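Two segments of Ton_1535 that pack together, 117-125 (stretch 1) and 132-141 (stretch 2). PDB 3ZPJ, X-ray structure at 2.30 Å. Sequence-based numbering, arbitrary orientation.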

ATOM      1  N   LEU A 117      17.284   3.646 -11.690  1.00 29.42           N
ATOM      2  CA  LEU A 117      17.121   3.882 -10.245  1.00 35.13           C
ATOM      3  C   LEU A 117      15.711   3.581  -9.723  1.00 33.34           C
ATOM      4  O   LEU A 117      15.545   3.032  -8.624  1.00 40.39           O
ATOM      5  CB  LEU A 117      17.521   5.294  -9.855  1.00 35.25           C
ATOM      6  CG  LEU A 117      19.007   5.525 -10.054  1.00 41.88           C
ATOM      7  CD1 LEU A 117      19.346   6.962  -9.728  1.00 41.11           C
ATOM      8  CD2 LEU A 117      19.763   4.575  -9.156  1.00 38.46           C
ATOM      9  N   SER A 118      14.698   3.916 -10.513  1.00 28.81           N
ATOM     10  CA  SER A 118      13.327   3.754 -10.032  1.00 37.75           C
ATOM     11  C   SER A 118      12.932   2.282  -9.998  1.00 26.63           C
ATOM     12  O   SER A 118      12.059   1.898  -9.223  1.00 46.82           O
ATOM     13  CB  SER A 118      12.342   4.582 -10.869  1.00 40.41           C
ATOM     14  OG  SER A 118      12.634   4.472 -12.247  1.00 49.65           O
ATOM     15  N   THR A 119      13.572   1.474 -10.846  1.00 29.52           N
ATOM     16  CA  THR A 119      13.382   0.023 -10.879  1.00 32.39           C
ATOM     17  C   THR A 119      13.974  -0.559  -9.606  1.00 32.25           C
ATOM     18  O   THR A 119      13.374  -1.398  -8.930  1.00 32.30           O
ATOM     19  CB  THR A 119      14.109  -0.625 -12.106  1.00 43.47           C
ATOM     20  OG1 THR A 119      13.431  -0.276 -13.313  1.00 38.75           O
ATOM     21  CG2 THR A 119      14.139  -2.151 -11.998  1.00 37.38           C
ATOM     22  N   LEU A 120      15.173  -0.100  -9.298  1.00 30.43           N
ATOM     23  CA  LEU A 120      15.875  -0.496  -8.098  1.00 35.59           C
ATOM     24  C   LEU A 120      15.100  -0.042  -6.869  1.00 33.62           C
ATOM     25  O   LEU A 120      14.971  -0.782  -5.900  1.00 41.98           O
ATOM     26  CB  LEU A 120      17.262   0.122  -8.137  1.00 31.21           C
ATOM     27  CG  LEU A 120      18.194   0.347  -6.950  1.00 47.28           C
ATOM     28  CD1 LEU A 120      18.226  -0.797  -5.981  1.00 49.75           C
ATOM     29  CD2 LEU A 120      19.596   0.591  -7.536  1.00 50.07           C
ATOM     30  N   ALA A 121      14.577   1.175  -6.916  1.00 27.98           N
ATOM     31  CA  ALA A 121      13.710   1.645  -5.847  1.00 29.30           C
ATOM     32  C   ALA A 121      12.485   0.734  -5.718  1.00 35.56           C
ATOM     33  O   ALA A 121      12.028   0.439  -4.614  1.00 38.62           O
ATOM     34  CB  ALA A 121      13.277   3.070  -6.109  1.00 26.95           C
ATOM     35  N   TYR A 122      11.943   0.298  -6.850  1.00 36.23           N
ATOM     36  CA  TYR A 122      10.772  -0.561  -6.806  1.00 32.74           C
ATOM     37  C   TYR A 122      11.137  -1.870  -6.131  1.00 36.46           C
ATOM     38  O   TYR A 122      10.355  -2.381  -5.311  1.00 32.13           O
ATOM     39  CB  TYR A 122      10.202  -0.810  -8.200  1.00 36.19           C
ATOM     40  CG  TYR A 122       9.205  -1.943  -8.246  1.00 40.15           C
ATOM     41  CD1 TYR A 122       7.894  -1.750  -7.834  1.00 42.53           C
ATOM     42  CD2 TYR A 122       9.573  -3.210  -8.688  1.00 29.36           C
ATOM     43  CE1 TYR A 122       6.977  -2.773  -7.862  1.00 34.68           C
ATOM     44  CE2 TYR A 122       8.663  -4.248  -8.702  1.00 32.78           C
ATOM     45  CZ  TYR A 122       7.361  -4.016  -8.301  1.00 37.76           C
ATOM     46  OH  TYR A 122       6.435  -5.035  -8.330  1.00 44.42           O
ATOM     47  N   HIS A 123      12.333  -2.395  -6.442  1.00 28.51           N
ATOM     48  CA  HIS A 123      12.787  -3.631  -5.796  1.00 29.28           C
ATOM     49  C   HIS A 123      13.047  -3.468  -4.301  1.00 32.36           C
ATOM     50  O   HIS A 123      12.726  -4.362  -3.506  1.00 29.96           O
ATOM     51  CB  HIS A 123      13.947  -4.281  -6.544  1.00 30.81           C
ATOM     52  CG  HIS A 123      13.521  -4.889  -7.839  1.00 35.28           C
ATOM     53  ND1 HIS A 123      12.938  -6.136  -7.915  1.00 34.11           N
ATOM     54  CD2 HIS A 123      13.529  -4.401  -9.101  1.00 41.71           C
ATOM     55  CE1 HIS A 123      12.624  -6.394  -9.172  1.00 37.82           C
ATOM     56  NE2 HIS A 123      12.971  -5.361  -9.912  1.00 40.58           N
ATOM     57  N   LEU A 124      13.559  -2.307  -3.912  1.00 31.36           N
ATOM     58  CA  LEU A 124      13.726  -2.009  -2.500  1.00 30.91           C
ATOM     59  C   LEU A 124      12.378  -2.055  -1.769  1.00 31.11           C
ATOM     60  O   LEU A 124      12.298  -2.494  -0.623  1.00 35.49           O
ATOM     61  CB  LEU A 124      14.374  -0.641  -2.323  1.00 26.49           C
ATOM     62  CG  LEU A 124      15.892  -0.605  -2.483  1.00 36.71           C
ATOM     63  CD1 LEU A 124      16.335   0.840  -2.618  1.00 25.84           C
ATOM     64  CD2 LEU A 124      16.578  -1.284  -1.275  1.00 31.73           C
ATOM     65  N   ALA A 125      11.323  -1.606  -2.434  1.00 32.03           N
ATOM     66  CA  ALA A 125       9.989  -1.624  -1.819  1.00 32.78           C
ATOM     67  C   ALA A 125       9.448  -3.036  -1.720  1.00 33.65           C
ATOM     68  O   ALA A 125       8.937  -3.423  -0.678  1.00 43.74           O
ATOM     69  CB  ALA A 125       9.016  -0.740  -2.577  1.00 29.54           C
ATOM     70  N   ASN A 132      14.115   3.177   2.348  1.00 37.24           N
ATOM     71  CA  ASN A 132      15.201   3.193   1.355  1.00 43.80           C
ATOM     72  C   ASN A 132      14.648   3.406  -0.047  1.00 40.48           C
ATOM     73  O   ASN A 132      15.220   4.134  -0.855  1.00 47.68           O
ATOM     74  CB  ASN A 132      16.006   1.888   1.367  1.00 39.88           C
ATOM     75  CG  ASN A 132      16.800   1.708   2.631  1.00 56.97           C
ATOM     76  OD1 ASN A 132      16.241   1.671   3.725  1.00 62.91           O
ATOM     77  ND2 ASN A 132      18.110   1.577   2.490  1.00 64.43           N
ATOM     78  N   ALA A 133      13.537   2.744  -0.328  1.00 26.53           N
ATOM     79  CA  ALA A 133      12.911   2.846  -1.625  1.00 28.59           C
ATOM     80  C   ALA A 133      12.599   4.299  -1.969  1.00 37.97           C
ATOM     81  O   ALA A 133      12.950   4.764  -3.053  1.00 52.11           O
ATOM     82  CB  ALA A 133      11.659   2.012  -1.658  1.00 27.78           C
ATOM     83  N   LEU A 134      11.955   5.014  -1.049  1.00 35.73           N
ATOM     84  CA  LEU A 134      11.615   6.420  -1.276  1.00 36.64           C
ATOM     85  C   LEU A 134      12.842   7.264  -1.578  1.00 37.67           C
ATOM     86  O   LEU A 134      12.836   8.103  -2.483  1.00 39.60           O
ATOM     87  CB  LEU A 134      10.916   7.021  -0.066  1.00 39.73           C
ATOM     88  CG  LEU A 134       9.406   6.859   0.015  1.00 50.03           C
ATOM     89  CD1 LEU A 134       8.892   7.684   1.180  1.00 51.58           C
ATOM     90  CD2 LEU A 134       8.778   7.311  -1.289  1.00 54.79           C
ATOM     91  N   GLU A 135      13.882   7.047  -0.797  1.00 26.23           N
ATOM     92  CA  GLU A 135      15.091   7.822  -0.950  1.00 32.00           C
ATOM     93  C   GLU A 135      15.608   7.663  -2.381  1.00 37.50           C
ATOM     94  O   GLU A 135      15.987   8.626  -3.028  1.00 45.16           O
ATOM     95  CB  GLU A 135      16.136   7.365   0.064  1.00 36.84           C
ATOM     96  CG  GLU A 135      17.403   8.212   0.089  1.00 47.94           C
ATOM     97  CD  GLU A 135      18.494   7.626   0.989  1.00 62.78           C
ATOM     98  OE1 GLU A 135      18.340   6.477   1.466  1.00 57.71           O
ATOM     99  OE2 GLU A 135      19.507   8.325   1.224  1.00 75.89           O
ATOM    100  N   ILE A 136      15.562   6.437  -2.883  1.00 37.14           N
ATOM    101  CA  ILE A 136      16.066   6.145  -4.200  1.00 32.36           C
ATOM    102  C   ILE A 136      15.125   6.660  -5.285  1.00 34.72           C
ATOM    103  O   ILE A 136      15.577   7.194  -6.309  1.00 34.76           O
ATOM    104  CB  ILE A 136      16.323   4.640  -4.355  1.00 33.79           C
ATOM    105  CG1 ILE A 136      17.392   4.195  -3.356  1.00 33.71           C
ATOM    106  CG2 ILE A 136      16.715   4.293  -5.792  1.00 26.73           C
ATOM    107  CD1 ILE A 136      18.662   5.026  -3.401  1.00 33.39           C
ATOM    108  N   PHE A 137      13.819   6.530  -5.054  1.00 27.79           N
ATOM    109  CA  PHE A 137      12.851   7.092  -5.991  1.00 34.92           C
ATOM    110  C   PHE A 137      13.114   8.584  -6.152  1.00 33.22           C
ATOM    111  O   PHE A 137      13.034   9.119  -7.251  1.00 32.32           O
ATOM    112  CB  PHE A 137      11.406   6.872  -5.520  1.00 27.36           C
ATOM    113  CG  PHE A 137      10.776   5.597  -6.018  1.00 31.42           C
ATOM    114  CD1 PHE A 137      10.634   5.360  -7.381  1.00 29.17           C
ATOM    115  CD2 PHE A 137      10.278   4.653  -5.122  1.00 28.65           C
ATOM    116  CE1 PHE A 137      10.024   4.199  -7.857  1.00 30.63           C
ATOM    117  CE2 PHE A 137       9.668   3.479  -5.583  1.00 28.78           C
ATOM    118  CZ  PHE A 137       9.537   3.248  -6.958  1.00 26.17           C
ATOM    119  N   ASN A 138      13.430   9.250  -5.044  1.00 32.63           N
ATOM    120  CA  ASN A 138      13.656  10.683  -5.061  1.00 30.78           C
ATOM    121  C   ASN A 138      14.932  11.064  -5.783  1.00 37.52           C
ATOM    122  O   ASN A 138      14.967  12.067  -6.489  1.00 37.75           O
ATOM    123  CB  ASN A 138      13.659  11.248  -3.643  1.00 37.01           C
ATOM    124  CG  ASN A 138      12.264  11.590  -3.168  1.00 36.95           C
ATOM    125  OD1 ASN A 138      11.650  10.838  -2.416  1.00 43.39           O
ATOM    126  ND2 ASN A 138      11.741  12.700  -3.640  1.00 33.50           N
ATOM    127  N   ILE A 139      15.982  10.270  -5.589  1.00 40.91           N
ATOM    128  CA  ILE A 139      17.214  10.443  -6.346  1.00 44.32           C
ATOM    129  C   ILE A 139      16.915  10.193  -7.830  1.00 46.15           C
ATOM    130  O   ILE A 139      17.370  10.949  -8.700  1.00 35.57           O
ATOM    131  CB  ILE A 139      18.323   9.467  -5.902  1.00 49.77           C
ATOM    132  CG1 ILE A 139      18.529   9.510  -4.388  1.00 53.92           C
ATOM    133  CG2 ILE A 139      19.635   9.777  -6.622  1.00 45.48           C
ATOM    134  CD1 ILE A 139      18.586  10.886  -3.816  1.00 57.06           C
ATOM    135  N   ALA A 140      16.134   9.147  -8.117  1.00 30.96           N
ATOM    136  CA  ALA A 140      15.817   8.844  -9.508  1.00 35.54           C
ATOM    137  C   ALA A 140      15.158  10.067 -10.113  1.00 36.78           C
ATOM    138  O   ALA A 140      15.585  10.551 -11.157  1.00 37.94           O
ATOM    139  CB  ALA A 140      14.911   7.633  -9.628  1.00 29.02           C
ATOM    140  N   PHE A 141      14.156  10.593  -9.412  1.00 36.71           N
ATOM    141  CA  PHE A 141      13.431  11.787  -9.852  1.00 36.37           C
ATOM    142  C   PHE A 141      14.332  13.012 -10.022  1.00 39.41           C
ATOM    143  O   PHE A 141      14.246  13.691 -11.046  1.00 41.63           O
ATOM    144  CB  PHE A 141      12.279  12.093  -8.889  1.00 32.47           C
ATOM    145  CG  PHE A 141      11.485  13.345  -9.234  1.00 36.49           C
ATOM    146  CD1 PHE A 141      10.507  13.319 -10.218  1.00 33.82           C
ATOM    147  CD2 PHE A 141      11.701  14.531  -8.548  1.00 38.07           C
ATOM    148  CE1 PHE A 141       9.769  14.465 -10.516  1.00 30.04           C
ATOM    149  CE2 PHE A 141      10.960  15.667  -8.834  1.00 37.52           C
ATOM    150  CZ  PHE A 141       9.992  15.625  -9.820  1.00 33.23           C
TER

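Stretches 117-125 and 132-141 are both helical and run antiparallel, their axes 170° apart in direction and 7.9 Å apart at closest approach. Small residues lie where the backbones come nearest: the CA atoms of Ala121 and Ala133 are 4.5 Å apart. Farther along the register, the CA atoms of Leu117 and Ala140 are 5.2 Å apart. Within each helix, i to i+4 hydrogen bonds link the backbone, such as Ala121 N to Leu117 O (2.7 Å) and Ala140 N to Ile136 O (2.7 Å). No hydrogen bond crosses between the stretches; 511 Å² of surface is buried mainly by apolar contact. Ile136 is the knob, seated among Leu117, Leu120, Ala121 and Leu124; its CG2 lies 3.3 Å from Leu117 O and 3.7 Å from Ala121 CB, while its CG1 meets Leu124 CD1 at 3.6 Å. The Ala121 methyl also lies over one face of the Phe137 ring in a CH-pi contact, CB standing 3.4 Å from the ring centroid and 8° off the normal. Next to it, Phe137 CE1 approaches Ser118 O at 3.4 Å. At one end of the interface Leu117 CB packs on Ala140 CB (3.5 Å); toward the other, Ala133 CB touches Ala121 O (3.4 Å) and lies 3.9 Å from both Leu124 CB and Ala125 CB. The CA-to-CB bonds of Thr119 and His123 point away, and neither residue touches the other stretch.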